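Local coordinates for protein prephenate dehydrogenase (PDB 2G5C) that probably catalyses the NAD-dependent oxidative decarboxylation of prephenate to 4-hydroxyphenylpyruvate, a step in tyrosine biosynthesis, at residues Ile55-Val58 with Glu59-Ser62. Residues are numbered along the deposited sequence; the frame is centred on the assembly and turned at random.
Sequences IAKV and EDFS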
loop_
_atom_site.group_PDB
_atom_site.type_symbol
_atom_site.label_atom_id
_atom_site.label_comp_id
_atom_site.label_asym_id
_atom_site.label_seq_id
_atom_site.Cartn_x
_atom_site.Cartn_y
_atom_site.Cartn_z
ATOM N N ILE A 55 12.182 -31.414 -22.103
ATOM C CA ILE A 55 13.321 -31.357 -21.194
ATOM C C ILE A 55 14.494 -32.218 -21.664
ATOM O O ILE A 55 15.652 -31.851 -21.478
ATOM C CB ILE A 55 12.897 -31.783 -19.758
ATOM C CG1 ILE A 55 14.078 -31.659 -18.793
ATOM C CG2 ILE A 55 12.379 -33.211 -19.768
ATOM C CD1 ILE A 55 14.574 -30.251 -18.591
ATOM N N ALA A 56 14.192 -33.356 -22.279
ATOM C CA ALA A 56 15.230 -34.259 -22.771
ATOM C C ALA A 56 16.079 -33.592 -23.851
ATOM O O ALA A 56 17.299 -33.752 -23.877
ATOM C CB ALA A 56 14.594 -35.537 -23.315
ATOM N N LYS A 57 15.422 -32.842 -24.731
ATOM C CA LYS A 57 16.088 -32.142 -25.827
ATOM C C LYS A 57 17.222 -31.230 -25.373
ATOM O O LYS A 57 18.187 -31.016 -26.106
ATOM C CB LYS A 57 15.075 -31.303 -26.608
ATOM C CG LYS A 57 14.802 -31.765 -28.029
ATOM C CD LYS A 57 13.975 -33.036 -28.060
ATOM C CE LYS A 57 13.477 -33.326 -29.471
ATOM N NZ LYS A 57 12.637 -32.208 -30.005
ATOM N N VAL A 58 17.096 -30.682 -24.168
ATOM C CA VAL A 58 18.100 -29.774 -23.627
ATOM C C VAL A 58 19.544 -30.225 -23.842
ATOM O O VAL A 58 20.430 -29.389 -24.065
ATOM C CB VAL A 58 17.874 -29.534 -22.115
ATOM C CG1 VAL A 58 18.945 -28.605 -21.573
ATOM C CG2 VAL A 58 16.487 -28.938 -21.885
ATOM N N GLU A 59 19.788 -31.533 -23.780
ATOM C CA GLU A 59 21.147 -32.043 -23.963
ATOM C C GLU A 59 21.750 -31.604 -25.295
ATOM O O GLU A 59 22.969 -31.523 -25.426
ATOM C CB GLU A 59 21.186 -33.573 -23.860
ATOM C CG GLU A 59 20.787 -34.317 -25.124
ATOM C CD GLU A 59 21.074 -35.806 -25.025
ATOM O OE1 GLU A 59 22.170 -36.172 -24.538
ATOM O OE2 GLU A 59 20.217 -36.612 -25.441
ATOM N N ASP A 60 20.903 -31.312 -26.281
ATOM C CA ASP A 60 21.398 -30.870 -27.582
ATOM C C ASP A 60 21.998 -29.477 -27.464
ATOM O O ASP A 60 22.830 -29.077 -28.277
ATOM C CB ASP A 60 20.267 -30.861 -28.614
ATOM C CG ASP A 60 19.836 -32.257 -29.023
ATOM O OD1 ASP A 60 18.753 -32.392 -29.628
ATOM O OD2 ASP A 60 20.581 -33.220 -28.748
ATOM N N PHE A 61 21.571 -28.747 -26.438
ATOM C CA PHE A 61 22.053 -27.392 -26.188
ATOM C C PHE A 61 23.300 -27.427 -25.312
ATOM O O PHE A 61 24.025 -26.435 -25.219
ATOM C CB PHE A 61 20.984 -26.565 -25.461
ATOM C CG PHE A 61 19.657 -26.499 -26.168
ATOM C CD1 PHE A 61 18.522 -26.067 -25.482
ATOM C CD2 PHE A 61 19.537 -26.838 -27.511
ATOM C CE1 PHE A 61 17.287 -25.972 -26.119
ATOM C CE2 PHE A 61 18.303 -26.747 -28.160
ATOM C CZ PHE A 61 17.176 -26.312 -27.458
ATOM N N SER A 62 23.534 -28.570 -24.667
ATOM C CA SER A 62 24.676 -28.747 -23.769
ATOM C C SER A 62 24.949 -27.458 -22.998
ATOM O O SER A 62 26.021 -26.868 -23.103
ATOM C CB SER A 62 25.921 -29.157 -24.558
ATOM O OG SER A 62 26.308 -28.140 -25.463
#
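F61 N and F61 CB both close on V58 O in a tight helical turn, setting the side chain of F61 against the backbone of V58. Among the backbone bonds, F61 N donates to V58 O at 2.7 Å, from above the carbonyl plane, and S62 N adds a weak bond to the same oxygen. One residue earlier, D60 N reaches K57 O at 2.7 Å with an N-H...O angle of 161°, while E59 N gives A56 O a weak bond of 3.3 Å.

Each side chain lies beside the carbonyl that its own N-H meets: F61 CB is 3.2 Å from V58 O, D60 CB 3.3 Å from K57 O and E59 CG 3.7 Å from A56 O. With CG beside its backbone N (chi1 -56°), F61 brings the root of its ring, CG, to 3.7 Å from V58 O. V58 and F61 are buried, as suits their apolar side chains: V58 touches L5 of strand 3-7, and the F61 ring stacks on Y30.

The charged residues K57, E59 and D60 are solvent-exposed, E59 beside I85. K57 NZ and D60 OD1, 6.1 Å apart, form no salt bridge, though their opposite charges may attract weakly.

S62, with positive phi, ends the run of helical backbone angles. Two consecutive short i to i+3 bonds make this a 3-10-like turn in the loop joining strands 50-52 and 65-68 of the Rossmann-type nucleotide-binding domain.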